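Local coordinates for haloacid delahogenase-like family hydrolase (Xanthomonas campestris pv. campestris, PDB 2PKE), which is a magnesium-binding hydrolase of the haloacid dehalogenase-like family, probably acting as a phosphatase, at residues L58-R63 / T76-E81. Sequence-based numbering, arbitrary orientation.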
ATOM      1  N   LEU A  58     -14.907   0.899 -18.353  1.00 42.18           N
ATOM      2  CA  LEU A  58     -15.264  -0.159 -17.381  1.00 42.55           C
ATOM      3  C   LEU A  58     -14.657  -1.486 -17.843  1.00 39.19           C
ATOM      4  O   LEU A  58     -14.119  -2.246 -17.045  1.00 40.14           O
ATOM      5  CB  LEU A  58     -16.786  -0.294 -17.185  1.00 41.72           C
ATOM      6  N   ALA A  59     -14.708  -1.745 -19.142  1.00 38.00           N
ATOM      7  CA  ALA A  59     -14.076  -2.945 -19.674  1.00 37.96           C
ATOM      8  C   ALA A  59     -12.637  -3.027 -19.140  1.00 37.07           C
ATOM      9  O   ALA A  59     -12.278  -3.986 -18.455  1.00 36.34           O
ATOM     10  CB  ALA A  59     -14.086  -2.937 -21.201  1.00 38.79           C
ATOM     11  N   VAL A  60     -11.856  -1.983 -19.431  1.00 32.14           N
ATOM     12  CA  VAL A  60     -10.442  -1.905 -19.088  1.00 31.54           C
ATOM     13  C   VAL A  60     -10.191  -1.881 -17.591  1.00 31.29           C
ATOM     14  O   VAL A  60      -9.315  -2.577 -17.094  1.00 31.32           O
ATOM     15  CB  VAL A  60      -9.800  -0.647 -19.733  1.00 32.90           C
ATOM     16  CG1 VAL A  60      -8.356  -0.451 -19.287  1.00 25.99           C
ATOM     17  CG2 VAL A  60      -9.869  -0.757 -21.255  1.00 24.25           C
ATOM     18  N   GLU A  61     -10.925  -1.056 -16.870  1.00 33.73           N
ATOM     19  CA  GLU A  61     -10.735  -0.997 -15.435  1.00 36.96           C
ATOM     20  C   GLU A  61     -11.003  -2.352 -14.761  1.00 37.99           C
ATOM     21  O   GLU A  61     -10.279  -2.744 -13.848  1.00 38.19           O
ATOM     22  CB  GLU A  61     -11.605   0.090 -14.822  1.00 40.25           C
ATOM     23  CG  GLU A  61     -10.867   1.384 -14.592  1.00 43.91           C
ATOM     24  CD  GLU A  61     -11.767   2.507 -14.150  1.00 56.74           C
ATOM     25  OE1 GLU A  61     -12.953   2.540 -14.582  1.00 61.44           O
ATOM     26  OE2 GLU A  61     -11.266   3.357 -13.377  1.00 61.46           O
ATOM     27  N   ARG A  62     -12.025  -3.059 -15.220  1.00 39.20           N
ATOM     28  CA  ARG A  62     -12.402  -4.363 -14.641  1.00 39.34           C
ATOM     29  C   ARG A  62     -11.278  -5.403 -14.816  1.00 37.31           C
ATOM     30  O   ARG A  62     -10.908  -6.105 -13.859  1.00 36.24           O
ATOM     31  CB  ARG A  62     -13.759  -4.862 -15.203  1.00 38.06           C
ATOM     32  CG  ARG A  62     -14.993  -4.114 -14.576  1.00 42.27           C
ATOM     33  CD  ARG A  62     -16.380  -4.787 -14.840  1.00 44.39           C
ATOM     34  N   ARG A  63     -10.698  -5.468 -16.012  1.00 36.34           N
ATOM     35  CA  ARG A  63      -9.540  -6.336 -16.226  1.00 37.70           C
ATOM     36  C   ARG A  63      -8.225  -5.890 -15.548  1.00 33.52           C
ATOM     37  O   ARG A  63      -7.413  -6.729 -15.174  1.00 34.85           O
ATOM     38  CB  ARG A  63      -9.311  -6.598 -17.707  1.00 37.45           C
ATOM     39  CG  ARG A  63      -8.796  -5.468 -18.542  1.00 48.05           C
ATOM     40  CD  ARG A  63      -8.604  -5.996 -19.978  1.00 57.46           C
ATOM     41  NE  ARG A  63      -8.496  -4.949 -21.006  1.00 64.63           N
ATOM     42  CZ  ARG A  63      -7.436  -4.153 -21.187  1.00 62.78           C
ATOM     43  NH1 ARG A  63      -6.361  -4.235 -20.397  1.00 52.19           N
ATOM     44  NH2 ARG A  63      -7.463  -3.247 -22.163  1.00 62.46           N
ATOM     45  N   THR A  76      -5.299   6.027 -13.937  1.00 18.14           N
ATOM     46  CA  THR A  76      -4.593   6.746 -15.013  1.00 20.70           C
ATOM     47  C   THR A  76      -4.108   5.863 -16.144  1.00 20.35           C
ATOM     48  O   THR A  76      -4.314   6.181 -17.326  1.00 21.03           O
ATOM     49  CB  THR A  76      -3.436   7.508 -14.475  1.00 19.95           C
ATOM     50  OG1 THR A  76      -3.938   8.395 -13.463  1.00 24.70           O
ATOM     51  CG2 THR A  76      -2.763   8.322 -15.579  1.00 17.61           C
ATOM     52  N   LEU A  77      -3.507   4.744 -15.776  1.00 22.63           N
ATOM     53  CA  LEU A  77      -3.049   3.745 -16.744  1.00 23.44           C
ATOM     54  C   LEU A  77      -4.216   3.098 -17.508  1.00 21.49           C
ATOM     55  O   LEU A  77      -4.108   2.863 -18.719  1.00 24.60           O
ATOM     56  CB  LEU A  77      -2.221   2.676 -16.056  1.00 17.67           C
ATOM     57  CG  LEU A  77      -0.857   3.165 -15.576  1.00 24.68           C
ATOM     58  CD1 LEU A  77      -0.352   2.116 -14.591  1.00 19.32           C
ATOM     59  CD2 LEU A  77       0.172   3.456 -16.732  1.00 30.16           C
ATOM     60  N   SER A  78      -5.326   2.849 -16.822  1.00 20.78           N
ATOM     61  CA  SER A  78      -6.522   2.336 -17.521  1.00 19.50           C
ATOM     62  C   SER A  78      -7.102   3.402 -18.481  1.00 19.10           C
ATOM     63  O   SER A  78      -7.585   3.077 -19.541  1.00 21.47           O
ATOM     64  CB  SER A  78      -7.552   1.876 -16.525  1.00 21.46           C
ATOM     65  OG  SER A  78      -7.076   0.760 -15.750  1.00 22.41           O
HETATM   66  N   MSE A  79      -7.064   4.672 -18.093  1.00 18.36           N
HETATM   67  CA  MSE A  79      -7.500   5.768 -18.967  1.00 18.36           C
HETATM   68  C   MSE A  79      -6.626   5.871 -20.175  1.00 16.46           C
HETATM   69  O   MSE A  79      -7.111   6.192 -21.223  1.00 16.72           O
HETATM   70  CB  MSE A  79      -7.485   7.115 -18.247  1.00 18.81           C
HETATM   71  CG  MSE A  79      -8.622   7.291 -17.261  1.00 20.72           C
HETATM   72 SE   MSE A  79      -8.556   9.058 -16.478  0.75 19.88          SE
HETATM   73  CE  MSE A  79     -10.392   8.997 -15.824  1.00 20.95           C
ATOM     74  N   ILE A  80      -5.325   5.679 -20.036  1.00 15.92           N
ATOM     75  CA  ILE A  80      -4.416   5.816 -21.184  1.00 19.64           C
ATOM     76  C   ILE A  80      -4.794   4.712 -22.187  1.00 22.07           C
ATOM     77  O   ILE A  80      -5.000   4.950 -23.410  1.00 21.65           O
ATOM     78  CB  ILE A  80      -2.893   5.758 -20.777  1.00 20.72           C
ATOM     79  CG1 ILE A  80      -2.454   7.079 -20.090  1.00 22.68           C
ATOM     80  CG2 ILE A  80      -2.016   5.474 -22.019  1.00 18.67           C
ATOM     81  CD1 ILE A  80      -1.250   6.967 -19.116  1.00 19.24           C
ATOM     82  N   GLU A  81      -4.908   3.508 -21.647  1.00 20.77           N
ATOM     83  CA  GLU A  81      -5.220   2.322 -22.432  1.00 23.56           C
ATOM     84  C   GLU A  81      -6.567   2.470 -23.132  1.00 20.67           C
ATOM     85  O   GLU A  81      -6.714   2.168 -24.311  1.00 21.99           O
ATOM     86  CB  GLU A  81      -5.155   1.127 -21.488  1.00 24.85           C
ATOM     87  CG  GLU A  81      -4.915  -0.198 -22.118  1.00 39.40           C
ATOM     88  CD  GLU A  81      -4.241  -1.175 -21.152  1.00 47.89           C
ATOM     89  OE1 GLU A  81      -4.730  -1.343 -20.009  1.00 43.22           O
ATOM     90  OE2 GLU A  81      -3.212  -1.768 -21.543  1.00 50.67           O
TER
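Arg63 and Glu81 form a salt bridge between two neighbouring helices of the helical cap that accompanies the parallel-sheet core of this HAD-like fold. NH1 of Arg63 lies 3.3 Å from OE1 of Glu81. As a hydrogen bond it is weak and bent, with an N-H...O angle of 142°. The guanidinium and carboxylate planes are turned 61° apart, so the two groups do not pair flat. Glu81 has other partners. Its OE1 also takes a hydrogen bond from Asn64 ND2 and a salt bridge from Arg104 of the second subunit. Its OE2 is bonded to Gln97 of that subunit. The polar end of this contact is thus part of the interface between the two subunits. Three positive or N-H groups meet at OE1, which would probably favour the ionised carboxylate.

The helices, 57-68 and 72-86, are joined by a short link and run roughly antiparallel, at 136° between the two segments. The segment axes come within 9.1 Å. The nearest CA atoms across the segments are those of Glu61 and Ser78, 5.8 Å apart. The CB of Ser78 is directed toward helix 57-68. Its OG is hydrogen-bonded to Asn64 ND2 and to Gly74 O of its own helix, so this buried hydroxyl has partners.

Packing centres on Val60. Its CG1 is anti to the backbone N and meets Ser78 CB at 3.7 Å. The same methyl lies 3.8 Å from Glu81 OE1 and also sits over one face of the Arg63 guanidinium, offset toward its rim. It thus lies against both partners of the salt bridge. Beside it, the Glu61 side chain adds a lighter contact through its aliphatic part, with CG 3.9 Å from Ser78 CB.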